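Local coordinates for fucolectin-related protein (Streptococcus pneumoniae, PDB 2WMF), which probably hydrolyses host blood-group antigen glycans as the catalytic module of a family 98 glycoside hydrolase, at residues A[41-46]-A[297-302]; A[116-121]-A[147-152]; A[158-163]-A[191-196]; A[209-214]-A[221-226]. One frame throughout, in Å; residues are numbered along the deposited sequence.

Interaction 1: A[41-46]-A[297-302]; sequences LSPLYG and YTFMTN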
loop_
_atom_site.group_PDB
_atom_site.type_symbol
_atom_site.label_atom_id
_atom_site.label_comp_id
_atom_site.label_asym_id
_atom_site.label_seq_id
_atom_site.Cartn_x
_atom_site.Cartn_y
_atom_site.Cartn_z
ATOM N N LEU A 41 -4.249 9.002 1.395
ATOM C CA LEU A 41 -5.268 9.174 2.382
ATOM C C LEU A 41 -4.681 8.996 3.806
ATOM O O LEU A 41 -3.957 8.043 4.073
ATOM C CB LEU A 41 -6.422 8.191 2.189
ATOM C CG LEU A 41 -7.274 8.395 0.931
ATOM C CD1 LEU A 41 -8.131 7.151 0.608
ATOM C CD2 LEU A 41 -8.153 9.635 1.095
ATOM N N SER A 42 -5.004 9.943 4.670
ATOM C CA SER A 42 -4.654 9.915 6.087
ATOM C C SER A 42 -5.928 10.026 6.912
ATOM O O SER A 42 -6.714 10.945 6.716
ATOM C CB SER A 42 -3.675 11.023 6.444
ATOM O OG SER A 42 -2.556 11.048 5.570
ATOM N N PRO A 43 -6.169 9.053 7.820
ATOM C CA PRO A 43 -7.445 8.972 8.499
ATOM C C PRO A 43 -7.563 9.594 9.895
ATOM O O PRO A 43 -6.610 9.539 10.709
ATOM C CB PRO A 43 -7.666 7.465 8.625
ATOM C CG PRO A 43 -6.290 6.944 8.817
ATOM C CD PRO A 43 -5.334 7.866 8.118
ATOM N N LEU A 44 -8.737 10.173 10.138
ATOM C CA LEU A 44 -9.212 10.588 11.477
ATOM C C LEU A 44 -10.484 9.777 11.853
ATOM O O LEU A 44 -11.265 9.330 11.004
ATOM C CB LEU A 44 -9.555 12.093 11.454
ATOM C CG LEU A 44 -8.369 13.060 11.266
ATOM C CD1 LEU A 44 -8.895 14.517 10.976
ATOM C CD2 LEU A 44 -7.295 13.040 12.443
ATOM N N TYR A 45 -10.711 9.640 13.159
ATOM C CA TYR A 45 -11.722 8.730 13.715
ATOM C C TYR A 45 -12.594 9.463 14.736
ATOM O O TYR A 45 -12.082 10.165 15.615
ATOM C CB TYR A 45 -11.052 7.508 14.360
ATOM C CG TYR A 45 -10.302 6.718 13.328
ATOM C CD1 TYR A 45 -10.885 5.670 12.660
ATOM C CD2 TYR A 45 -9.007 7.064 12.992
ATOM C CE1 TYR A 45 -10.190 4.975 11.672
ATOM C CE2 TYR A 45 -8.301 6.385 12.000
ATOM C CZ TYR A 45 -8.911 5.336 11.340
ATOM O OH TYR A 45 -8.218 4.639 10.357
ATOM N N GLY A 46 -13.911 9.274 14.623
ATOM C CA GLY A 46 -14.857 9.877 15.536
ATOM C C GLY A 46 -14.741 9.373 16.957
ATOM O O GLY A 46 -14.464 8.211 17.202
ATOM N N TYR A 297 -0.086 4.466 14.941
ATOM C CA TYR A 297 1.268 4.216 14.493
ATOM C C TYR A 297 1.596 4.853 13.150
ATOM O O TYR A 297 2.643 5.448 12.987
ATOM C CB TYR A 297 1.485 2.713 14.363
ATOM C CG TYR A 297 2.876 2.290 13.919
ATOM C CD1 TYR A 297 4.011 2.744 14.562
ATOM C CD2 TYR A 297 3.048 1.371 12.866
ATOM C CE1 TYR A 297 5.253 2.309 14.211
ATOM C CE2 TYR A 297 4.293 0.933 12.508
ATOM C CZ TYR A 297 5.408 1.394 13.151
ATOM O OH TYR A 297 6.690 0.956 12.809
ATOM N N THR A 298 0.682 4.706 12.210
ATOM C CA THR A 298 0.948 5.049 10.797
ATOM C C THR A 298 0.709 6.538 10.461
ATOM O O THR A 298 1.056 6.952 9.350
ATOM C CB THR A 298 0.138 4.154 9.813
ATOM O OG1 THR A 298 -1.260 4.224 10.099
ATOM C CG2 THR A 298 0.551 2.677 9.904
ATOM N N PHE A 299 0.104 7.315 11.353
ATOM C CA PHE A 299 -0.195 8.715 11.045
ATOM C C PHE A 299 0.189 9.690 12.136
ATOM O O PHE A 299 1.187 10.382 12.007
ATOM C CB PHE A 299 -1.672 8.874 10.616
ATOM C CG PHE A 299 -2.055 10.277 10.197
ATOM C CD1 PHE A 299 -1.161 11.107 9.470
ATOM C CD2 PHE A 299 -3.323 10.761 10.502
ATOM C CE1 PHE A 299 -1.533 12.388 9.089
ATOM C CE2 PHE A 299 -3.702 12.038 10.130
ATOM C CZ PHE A 299 -2.802 12.851 9.416
ATOM N N MET A 300 -0.553 9.698 13.252
ATOM C CA MET A 300 -0.449 10.837 14.198
ATOM C C MET A 300 -1.180 10.469 15.505
ATOM O O MET A 300 -2.210 9.823 15.482
ATOM C CB MET A 300 -1.102 12.077 13.547
ATOM C CG MET A 300 -0.805 13.385 14.097
ATOM S SD MET A 300 -1.463 14.726 13.019
ATOM C CE MET A 300 -3.219 14.504 13.147
ATOM N N THR A 301 -0.630 10.926 16.630
ATOM C CA THR A 301 -1.365 10.992 17.883
ATOM C C THR A 301 -1.070 12.363 18.494
ATOM O O THR A 301 0.054 12.918 18.377
ATOM C CB THR A 301 -1.015 9.855 18.894
ATOM O OG1 THR A 301 0.330 10.013 19.344
ATOM C CG2 THR A 301 -1.279 8.402 18.234
ATOM N N ASN A 302 -2.084 12.909 19.134
ATOM C CA ASN A 302 -1.996 14.239 19.781
ATOM C C ASN A 302 -1.442 15.312 18.821
ATOM O O ASN A 302 -0.698 16.236 19.216
ATOM C CB ASN A 302 -1.161 14.139 21.060
ATOM C CG ASN A 302 -1.824 13.284 22.100
ATOM O OD1 ASN A 302 -3.062 13.227 22.174
ATOM N ND2 ASN A 302 -1.017 12.569 22.883
#

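Interaction 2: A[116-121]-A[147-152]; sequences FLVIMS and LNIENY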
loop_
_atom_site.group_PDB
_atom_site.type_symbol
_atom_site.label_atom_id
_atom_site.label_comp_id
_atom_site.label_asym_id
_atom_site.label_seq_id
_atom_site.Cartn_x
_atom_site.Cartn_y
_atom_site.Cartn_z
ATOM N N PHE A 116 -12.785 12.626 2.475
ATOM C CA PHE A 116 -13.630 11.496 2.102
ATOM C C PHE A 116 -14.288 10.943 3.379
ATOM O O PHE A 116 -13.628 10.859 4.383
ATOM C CB PHE A 116 -12.754 10.359 1.518
ATOM C CG PHE A 116 -12.228 10.639 0.128
ATOM C CD1 PHE A 116 -12.792 10.036 -0.969
ATOM C CD2 PHE A 116 -11.125 11.465 -0.049
ATOM C CE1 PHE A 116 -12.294 10.272 -2.259
ATOM C CE2 PHE A 116 -10.609 11.724 -1.350
ATOM C CZ PHE A 116 -11.222 11.137 -2.443
ATOM N N LEU A 117 -15.568 10.583 3.294
ATOM C CA LEU A 117 -16.335 10.043 4.416
ATOM C C LEU A 117 -16.428 8.528 4.291
ATOM O O LEU A 117 -16.743 8.020 3.230
ATOM C CB LEU A 117 -17.765 10.578 4.447
ATOM C CG LEU A 117 -18.009 12.081 4.427
ATOM C CD1 LEU A 117 -19.532 12.332 4.480
ATOM C CD2 LEU A 117 -17.243 12.717 5.566
ATOM N N VAL A 118 -16.163 7.816 5.384
ATOM C CA VAL A 118 -16.432 6.372 5.452
ATOM C C VAL A 118 -17.917 6.217 5.765
ATOM O O VAL A 118 -18.353 6.580 6.866
ATOM C CB VAL A 118 -15.612 5.657 6.533
ATOM C CG1 VAL A 118 -15.963 4.166 6.540
ATOM C CG2 VAL A 118 -14.071 5.894 6.346
ATOM N N ILE A 119 -18.681 5.748 4.790
ATOM C CA ILE A 119 -20.141 5.579 4.934
ATOM C C ILE A 119 -20.624 4.137 4.925
ATOM O O ILE A 119 -21.801 3.892 5.180
ATOM C CB ILE A 119 -20.950 6.420 3.922
ATOM C CG1 ILE A 119 -20.812 5.865 2.492
ATOM C CG2 ILE A 119 -20.495 7.941 4.011
ATOM C CD1 ILE A 119 -21.772 6.513 1.524
ATOM N N MET A 120 -19.724 3.191 4.630
ATOM C CA MET A 120 -20.041 1.778 4.641
ATOM C C MET A 120 -18.901 0.987 5.291
ATOM O O MET A 120 -17.743 1.283 5.044
ATOM C CB MET A 120 -20.230 1.222 3.212
ATOM C CG MET A 120 -21.503 1.657 2.459
ATOM S SD MET A 120 -21.589 0.957 0.818
ATOM C CE MET A 120 -22.146 -0.719 1.167
ATOM N N SER A 121 -19.266 0.037 6.172
ATOM C CA SER A 121 -18.293 -0.863 6.770
ATOM C C SER A 121 -18.970 -2.043 7.479
ATOM O O SER A 121 -20.115 -1.936 7.928
ATOM C CB SER A 121 -17.425 -0.124 7.782
ATOM O OG SER A 121 -16.320 -0.923 8.182
ATOM N N LEU A 147 -15.975 6.171 1.221
ATOM C CA LEU A 147 -15.302 4.885 1.366
ATOM C C LEU A 147 -16.236 3.810 1.923
ATOM O O LEU A 147 -17.085 4.086 2.794
ATOM C CB LEU A 147 -14.128 5.001 2.304
ATOM C CG LEU A 147 -12.965 5.876 1.828
ATOM C CD1 LEU A 147 -12.757 7.084 2.734
ATOM C CD2 LEU A 147 -11.695 4.999 1.668
ATOM N N ASN A 148 -16.052 2.599 1.378
ATOM C CA ASN A 148 -16.580 1.373 1.926
ATOM C C ASN A 148 -15.344 0.573 2.338
ATOM O O ASN A 148 -14.455 0.321 1.510
ATOM C CB ASN A 148 -17.342 0.631 0.841
ATOM C CG ASN A 148 -17.933 -0.695 1.295
ATOM O OD1 ASN A 148 -17.760 -1.107 2.441
ATOM N ND2 ASN A 148 -18.661 -1.362 0.390
ATOM N N ILE A 149 -15.297 0.164 3.593
ATOM C CA ILE A 149 -14.116 -0.502 4.146
ATOM C C ILE A 149 -14.497 -1.754 4.909
ATOM O O ILE A 149 -15.290 -1.661 5.826
ATOM C CB ILE A 149 -13.335 0.463 5.116
ATOM C CG1 ILE A 149 -12.902 1.749 4.411
ATOM C CG2 ILE A 149 -12.055 -0.226 5.664
ATOM C CD1 ILE A 149 -12.119 2.737 5.300
ATOM N N GLU A 150 -13.930 -2.903 4.512
ATOM C CA GLU A 150 -13.865 -4.130 5.342
ATOM C C GLU A 150 -15.195 -4.869 5.514
ATOM O O GLU A 150 -15.979 -4.541 6.385
ATOM C CB GLU A 150 -13.298 -3.869 6.736
ATOM C CG GLU A 150 -13.036 -5.148 7.515
ATOM C CD GLU A 150 -12.530 -4.829 8.930
ATOM O OE1 GLU A 150 -11.523 -4.077 9.095
ATOM O OE2 GLU A 150 -13.193 -5.294 9.890
ATOM N N ASN A 151 -15.357 -5.951 4.756
ATOM C CA ASN A 151 -16.564 -6.781 4.796
ATOM C C ASN A 151 -16.306 -8.273 4.626
ATOM O O ASN A 151 -17.240 -9.044 4.594
ATOM C CB ASN A 151 -17.543 -6.336 3.692
ATOM C CG ASN A 151 -17.934 -4.887 3.795
ATOM O OD1 ASN A 151 -18.861 -4.550 4.513
ATOM N ND2 ASN A 151 -17.210 -4.015 3.069
ATOM N N TYR A 152 -15.040 -8.659 4.487
ATOM C CA TYR A 152 -14.698 -10.069 4.155
ATOM C C TYR A 152 -15.196 -11.064 5.234
ATOM O O TYR A 152 -15.418 -12.236 4.926
ATOM C CB TYR A 152 -13.173 -10.227 3.844
ATOM C CG TYR A 152 -12.309 -9.487 4.841
ATOM C CD1 TYR A 152 -12.088 -9.975 6.145
ATOM C CD2 TYR A 152 -11.739 -8.264 4.519
ATOM C CE1 TYR A 152 -11.329 -9.231 7.061
ATOM C CE2 TYR A 152 -11.018 -7.552 5.409
ATOM C CZ TYR A 152 -10.794 -8.037 6.687
ATOM O OH TYR A 152 -10.064 -7.230 7.568
#

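Interaction 3: A[158-163]-A[191-196]; sequences QLAPHS and MNDPTF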
loop_
_atom_site.group_PDB
_atom_site.type_symbol
_atom_site.label_atom_id
_atom_site.label_comp_id
_atom_site.label_asym_id
_atom_site.label_seq_id
_atom_site.Cartn_x
_atom_site.Cartn_y
_atom_site.Cartn_z
ATOM N N GLN A 158 -26.472 -7.209 0.038
ATOM C CA GLN A 158 -26.807 -5.781 -0.148
ATOM C C GLN A 158 -25.581 -4.865 -0.395
ATOM O O GLN A 158 -25.721 -3.720 -0.834
ATOM C CB GLN A 158 -27.609 -5.242 1.026
ATOM C CG GLN A 158 -28.917 -5.975 1.282
ATOM C CD GLN A 158 -29.811 -5.316 2.322
ATOM O OE1 GLN A 158 -29.809 -4.093 2.519
ATOM N NE2 GLN A 158 -30.631 -6.140 2.982
ATOM N N LEU A 159 -24.385 -5.342 -0.061
ATOM C CA LEU A 159 -23.201 -4.498 -0.080
ATOM C C LEU A 159 -22.830 -4.052 -1.483
ATOM O O LEU A 159 -22.532 -2.873 -1.693
ATOM C CB LEU A 159 -22.029 -5.246 0.567
ATOM C CG LEU A 159 -22.260 -5.648 2.035
ATOM C CD1 LEU A 159 -21.023 -6.409 2.534
ATOM C CD2 LEU A 159 -22.652 -4.460 2.938
ATOM N N ALA A 160 -22.894 -4.969 -2.425
ATOM C CA ALA A 160 -22.538 -4.631 -3.817
ATOM C C ALA A 160 -23.585 -3.671 -4.433
ATOM O O ALA A 160 -23.222 -2.627 -5.001
ATOM C CB ALA A 160 -22.348 -5.858 -4.664
ATOM N N PRO A 161 -24.888 -4.016 -4.352
ATOM C CA PRO A 161 -25.890 -3.055 -4.884
ATOM C C PRO A 161 -25.891 -1.674 -4.210
ATOM O O PRO A 161 -26.045 -0.607 -4.885
ATOM C CB PRO A 161 -27.229 -3.799 -4.690
ATOM C CG PRO A 161 -26.894 -5.148 -4.421
ATOM C CD PRO A 161 -25.529 -5.252 -3.876
ATOM N N HIS A 162 -25.683 -1.644 -2.904
ATOM C CA HIS A 162 -25.664 -0.357 -2.205
ATOM C C HIS A 162 -24.445 0.444 -2.686
ATOM O O HIS A 162 -24.511 1.646 -2.834
ATOM C CB HIS A 162 -25.651 -0.500 -0.697
ATOM C CG HIS A 162 -26.948 -0.963 -0.122
ATOM N ND1 HIS A 162 -27.148 -1.121 1.235
ATOM C CD2 HIS A 162 -28.106 -1.302 -0.725
ATOM C CE1 HIS A 162 -28.390 -1.556 1.440
ATOM N NE2 HIS A 162 -28.997 -1.655 0.266
ATOM N N SER A 163 -23.314 -0.232 -2.838
ATOM C CA SER A 163 -22.091 0.407 -3.328
ATOM C C SER A 163 -22.299 0.991 -4.726
ATOM O O SER A 163 -21.872 2.126 -5.021
ATOM C CB SER A 163 -20.895 -0.590 -3.284
ATOM O OG SER A 163 -20.542 -0.938 -1.943
ATOM N N MET A 191 -17.768 -8.733 -7.921
ATOM C CA MET A 191 -17.868 -8.426 -9.353
ATOM C C MET A 191 -18.783 -9.394 -10.128
ATOM O O MET A 191 -19.159 -9.127 -11.268
ATOM C CB MET A 191 -16.481 -8.229 -9.988
ATOM C CG MET A 191 -16.442 -7.389 -11.267
ATOM S SD MET A 191 -17.050 -5.703 -11.043
ATOM C CE MET A 191 -15.627 -4.875 -10.263
ATOM N N ASN A 192 -19.152 -10.533 -9.532
ATOM C CA ASN A 192 -20.272 -11.350 -10.050
ATOM C C ASN A 192 -21.653 -10.728 -9.809
ATOM O O ASN A 192 -22.622 -11.128 -10.461
ATOM C CB ASN A 192 -20.232 -12.797 -9.448
ATOM C CG ASN A 192 -19.234 -13.728 -10.148
ATOM O OD1 ASN A 192 -18.598 -14.585 -9.486
ATOM N ND2 ASN A 192 -19.081 -13.578 -11.452
ATOM N N ASP A 193 -21.751 -9.755 -8.902
ATOM C CA ASP A 193 -23.033 -9.059 -8.686
ATOM C C ASP A 193 -23.422 -8.272 -9.936
ATOM O O ASP A 193 -22.646 -7.443 -10.401
ATOM C CB ASP A 193 -22.992 -8.111 -7.486
ATOM C CG ASP A 193 -24.332 -7.443 -7.252
ATOM O OD1 ASP A 193 -25.201 -8.086 -6.618
ATOM O OD2 ASP A 193 -24.519 -6.305 -7.700
ATOM N N PRO A 194 -24.627 -8.527 -10.506
ATOM C CA PRO A 194 -24.928 -7.841 -11.750
ATOM C C PRO A 194 -25.057 -6.332 -11.613
ATOM O O PRO A 194 -24.657 -5.614 -12.513
ATOM C CB PRO A 194 -26.263 -8.440 -12.177
ATOM C CG PRO A 194 -26.783 -9.128 -11.058
ATOM C CD PRO A 194 -25.653 -9.493 -10.151
ATOM N N THR A 195 -25.546 -5.870 -10.475
ATOM C CA THR A 195 -25.708 -4.430 -10.238
ATOM C C THR A 195 -24.351 -3.727 -10.183
ATOM O O THR A 195 -24.134 -2.690 -10.805
ATOM C CB THR A 195 -26.551 -4.148 -8.982
ATOM O OG1 THR A 195 -27.784 -4.905 -9.034
ATOM C CG2 THR A 195 -26.898 -2.602 -8.818
ATOM N N PHE A 196 -23.428 -4.283 -9.410
ATOM C CA PHE A 196 -22.112 -3.682 -9.261
ATOM C C PHE A 196 -21.265 -3.808 -10.530
ATOM O O PHE A 196 -20.532 -2.873 -10.884
ATOM C CB PHE A 196 -21.363 -4.196 -8.026
ATOM C CG PHE A 196 -20.224 -3.313 -7.663
ATOM C CD1 PHE A 196 -20.468 -2.075 -7.078
ATOM C CD2 PHE A 196 -18.905 -3.645 -7.964
ATOM C CE1 PHE A 196 -19.445 -1.206 -6.784
ATOM C CE2 PHE A 196 -17.878 -2.757 -7.690
ATOM C CZ PHE A 196 -18.135 -1.560 -7.074
#

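Interaction 4: A[209-214]-A[221-226]; sequences LATKNT and GTDSIV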
loop_
_atom_site.group_PDB
_atom_site.type_symbol
_atom_site.label_atom_id
_atom_site.label_comp_id
_atom_site.label_asym_id
_atom_site.label_seq_id
_atom_site.Cartn_x
_atom_site.Cartn_y
_atom_site.Cartn_z
ATOM N N LEU A 209 -10.908 0.504 -6.576
ATOM C CA LEU A 209 -10.991 -0.773 -5.859
ATOM C C LEU A 209 -9.607 -0.980 -5.211
ATOM O O LEU A 209 -8.562 -0.698 -5.813
ATOM C CB LEU A 209 -11.397 -1.908 -6.798
ATOM C CG LEU A 209 -12.813 -1.769 -7.413
ATOM C CD1 LEU A 209 -13.145 -2.907 -8.427
ATOM C CD2 LEU A 209 -13.857 -1.569 -6.292
ATOM N N ALA A 210 -9.597 -1.436 -3.971
ATOM C CA ALA A 210 -8.357 -1.462 -3.188
ATOM C C ALA A 210 -8.297 -2.605 -2.196
ATOM O O ALA A 210 -9.305 -3.062 -1.680
ATOM C CB ALA A 210 -8.143 -0.081 -2.469
ATOM N N THR A 211 -7.077 -3.034 -1.917
ATOM C CA THR A 211 -6.882 -4.145 -1.032
ATOM C C THR A 211 -6.989 -3.701 0.444
ATOM O O THR A 211 -7.007 -2.520 0.778
ATOM C CB THR A 211 -5.477 -4.798 -1.276
ATOM O OG1 THR A 211 -4.458 -3.902 -0.791
ATOM C CG2 THR A 211 -5.230 -5.106 -2.783
ATOM N N LYS A 212 -7.020 -4.676 1.325
ATOM C CA LYS A 212 -6.941 -4.435 2.779
ATOM C C LYS A 212 -6.479 -5.717 3.479
ATOM O O LYS A 212 -7.298 -6.558 3.895
ATOM C CB LYS A 212 -8.278 -3.989 3.348
ATOM C CG LYS A 212 -8.216 -3.613 4.859
ATOM C CD LYS A 212 -9.521 -3.065 5.437
ATOM C CE LYS A 212 -9.246 -2.422 6.815
ATOM N NZ LYS A 212 -9.129 -3.471 7.870
ATOM N N ASN A 213 -5.158 -5.831 3.632
ATOM C CA ASN A 213 -4.518 -7.117 3.971
ATOM C C ASN A 213 -4.468 -7.531 5.453
ATOM O O ASN A 213 -3.736 -8.458 5.834
ATOM C CB ASN A 213 -3.171 -7.235 3.266
ATOM C CG ASN A 213 -2.166 -6.232 3.696
ATOM O OD1 ASN A 213 -2.388 -5.440 4.628
ATOM N ND2 ASN A 213 -1.006 -6.241 2.998
ATOM N N THR A 214 -5.331 -6.918 6.234
ATOM C CA THR A 214 -5.593 -7.274 7.630
ATOM C C THR A 214 -5.767 -8.783 7.924
ATOM O O THR A 214 -5.201 -9.250 8.929
ATOM C CB THR A 214 -6.896 -6.553 8.101
ATOM O OG1 THR A 214 -6.924 -5.193 7.612
ATOM C CG2 THR A 214 -7.035 -6.559 9.637
ATOM N N GLY A 221 -3.154 -13.269 -4.340
ATOM C CA GLY A 221 -4.363 -13.366 -5.126
ATOM C C GLY A 221 -5.154 -12.060 -5.157
ATOM O O GLY A 221 -5.763 -11.707 -6.178
ATOM N N THR A 222 -5.164 -11.345 -4.032
ATOM C CA THR A 222 -5.953 -10.138 -3.936
ATOM C C THR A 222 -5.320 -9.062 -4.826
ATOM O O THR A 222 -6.026 -8.348 -5.545
ATOM C CB THR A 222 -6.157 -9.641 -2.477
ATOM O OG1 THR A 222 -6.890 -10.629 -1.719
ATOM C CG2 THR A 222 -6.933 -8.278 -2.410
ATOM N N ASP A 223 -4.008 -8.914 -4.743
ATOM C CA ASP A 223 -3.287 -7.996 -5.638
ATOM C C ASP A 223 -3.589 -8.318 -7.105
ATOM O O ASP A 223 -3.746 -7.395 -7.932
ATOM C CB ASP A 223 -1.804 -8.046 -5.410
ATOM C CG ASP A 223 -1.330 -7.236 -4.193
ATOM O OD1 ASP A 223 -2.113 -6.489 -3.608
ATOM O OD2 ASP A 223 -0.112 -7.324 -3.865
ATOM N N SER A 224 -3.605 -9.597 -7.458
ATOM C CA SER A 224 -3.814 -10.028 -8.853
ATOM C C SER A 224 -5.218 -9.652 -9.336
ATOM O O SER A 224 -5.426 -9.190 -10.493
ATOM C CB SER A 224 -3.586 -11.534 -9.020
ATOM O OG SER A 224 -2.210 -11.857 -8.901
ATOM N N ILE A 225 -6.216 -9.917 -8.506
ATOM C CA ILE A 225 -7.613 -9.694 -8.874
ATOM C C ILE A 225 -7.937 -8.202 -8.904
ATOM O O ILE A 225 -8.604 -7.710 -9.819
ATOM C CB ILE A 225 -8.571 -10.419 -7.868
ATOM C CG1 ILE A 225 -8.472 -11.918 -8.032
ATOM C CG2 ILE A 225 -10.021 -9.974 -8.050
ATOM C CD1 ILE A 225 -9.225 -12.697 -6.906
ATOM N N VAL A 226 -7.503 -7.485 -7.878
ATOM C CA VAL A 226 -7.828 -6.053 -7.780
ATOM C C VAL A 226 -7.122 -5.280 -8.911
ATOM O O VAL A 226 -7.758 -4.456 -9.601
ATOM C CB VAL A 226 -7.603 -5.484 -6.381
ATOM C CG1 VAL A 226 -7.739 -3.929 -6.355
ATOM C CG2 VAL A 226 -8.559 -6.191 -5.332
HETATM O O HOH W 1 -2.059 -4.334 -2.048
#

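Interaction 1: A[41-46]-A[297-302]
In the (beta/alpha)8 barrel of this catalytic module, Phe-299, just past the end of helix 295-298, packs on the first barrel strand through Ser-42, Pro-43 and Leu-44. The central feature is a CH-pi contact: Ser-42 CB sits over the middle of the Phe-299 ring, 3.6 Å from its centroid and 13° off the ring normal. The opposite face of the same ring is touched by Met-300 CB, the next residue in the chain, offset toward the rim, so the phenyl group is sandwiched. CG of Phe-299 lies anti to the backbone N (chi1 -177°), which carries the ring out from its own chain toward the strand. Leu-44 CD2 meets the ring at its edge, 4.4 Å from Phe-299 CE2, and the same methyl lies 4.4 Å from Met-300 CE. Pro-43 adds its CD, 4.3 Å from Phe-299 CD2, while its carbonyl oxygen approaches that carbon obliquely. No hydrogen bond joins the two segments; the strand spends its backbone groups on Ala-75, Glu-77 and His-79 of strand 74-79 and on Tyr-290 of strand 289-293. Ala-62 of helix 59-64 touches Leu-44, Phe-299 and Met-300, and Phe-309 of helix 307-322 meets the Phe-299 ring edge-to-face.

Interaction 2: A[116-121]-A[147-152]
Backbone hydrogen bonds tie Leu-147 to Leu-117 and Ile-119: Leu-147 N donates to Leu-117 O at 2.8 Å, and Leu-147 O accepts from Ile-119 N at 3.0 Å. A second, weak bond reaches the same Leu-147 O from Met-120 N. This double use of one carbonyl marks a beta bulge, where the pairing slips by one residue between Val-118/Leu-147 and Met-120/Asn-148. Beyond it, Ile-149 N donates to Met-120 O at 3.1 Å. The two strands, 115-121 and 143-149, are parallel neighbours in the eight-stranded barrel, joined by helix 130-139 in a beta-alpha-beta unit. Among side-chain polar bonds, the hydroxyl of Ser-121 donates to Ile-149 O, with OG 2.7 Å away; a chi1 of -169° turns OG to that carbonyl. Asn-151 ND2 donates to Asn-148 OD1, the acceptor lying close to the Asn-151 amide plane, while Asn-151 OD1 accepts from Gly-123 N. Apolar contacts gather on the face of Val-118, Leu-147 and Ile-149. Val-118 CG2 touches both Leu-147 CD1 and, at 3.9 Å, Ile-149 CD1, the latter side chain running across it at about a right angle. Leu-147 CD1 also presses on Phe-116 CB, 3.5 Å away. On the other face, the Met-120 chain lies against the Asn-148 amide, its CB 3.5 Å from Asn-148 OD1 and its CE 3.6 Å from Asn-148 ND2.

Interaction 3: A[158-163]-A[191-196]
Chi1 of -178° places CG of Asp-193 anti to its backbone N, and this extension brings the carboxylate against Ala-160 and Pro-161 of helix 159-172. Phe-196 has a similar first torsion, -163°, which lays its ring alongside the same helix toward Ser-163. Ala-160 CB is the hub: it lies 3.6 Å from Asp-193 CG and 3.9 Å from Phe-196 CB. The Asp-193 side chain crosses the Pro-161 ring at about a right angle, with Asp-193 OD1 4.0 Å from Pro-161 CD. Further along, Ser-163 CB approaches Phe-196 CE1 at 3.8 Å, and Ala-160 O comes obliquely to Phe-196 CD1. At the outer side, Thr-195 CG2 touches Pro-161 CA. Asp-193 is the N-cap of helix 194-203: its OD2 accepts from Phe-196 N at 2.9 Å through the anti lone pair. On the facing helix, Ser-163 OG donates to Leu-159 O at 2.8 Å and has a weak bond from Asn-148 ND2; that carbonyl also takes Ser-163 N, from the opposite face of its plane. Trp-179 of strand 176-180 meets the Phe-196 ring edge-to-face. No hydrogen bond crosses between the segments, which meet by van der Waals contact, mostly through carbon atoms; the capping bond restrains the carboxylate, whose CB and CG lie against Ala-160 CB, and the helix N-terminus probably stabilises its charge.

Interaction 4: A[209-214]-A[221-226]
Thr-211 lays its methyl group against that of Thr-222, CG2 to CG2 at 3.6 Å, where strand 207-212 faces the first turns of helix 219-231. The same methyl of Thr-211 also lies 3.5 Å from Asp-223 OD1 and comes near Val-226 CB. Its hydroxyl is turned between the backbone N and the carbonyl carbon (chi1 71°), which leaves CG2 as the atom that presses on the helix and directs OG1 to a water. This water bridges the two elements: it lies 2.7 Å from Thr-211 OG1 and donates to Asp-223 OD1, also at 2.7 Å. The other carboxylate oxygen, OD2 of Asp-223, is bonded to Tyr-366 OH, so both oxygens are engaged. One helical turn on, Val-226 points CG1 at the strand backbone, 3.4 Å from Leu-209 O and 4.2 Å from Leu-209 CB; a chi1 of 171° puts this methyl anti to the backbone N. The short strand and helix segments run almost exactly antiparallel, at 176°, with their axes 8.5 Å apart, consistent with the strand-to-helix half of a beta-alpha-beta unit in the barrel. Trp-238 of strand 237-243 and Trp-187 of helix 184-192 also touch Val-226. On the other side of the strand, Lys-212 NZ donates to Thr-214 OG1 and forms a salt bridge with Glu-150. No direct hydrogen bond joins strand to helix: methyl packing makes the interface, and a single water carries its polar link, giving the buried Asp-223 OD1 a donor.

In the fold
All four contacts belong to the (beta/alpha)8 barrel. Interactions 1, 2 and 4 are buried and use strands of its sheet, whereas interaction 3 lies farther out, between helices, and is partly exposed. Only interaction 2 pairs two strands directly and is rich in backbone bonds; interactions 1 and 4 set a strand against an outer layer, by ring packing in the first and by methyls plus a water in the other. Interactions 1 and 2 meet inside the barrel through Leu-41 and Phe-116. Interaction 2 touches interaction 3 where Met-120 reaches Ser-163, and interaction 4 through the Glu-150/Lys-212 salt bridge. Met-191 and Leu-209 join interactions 3 and 4.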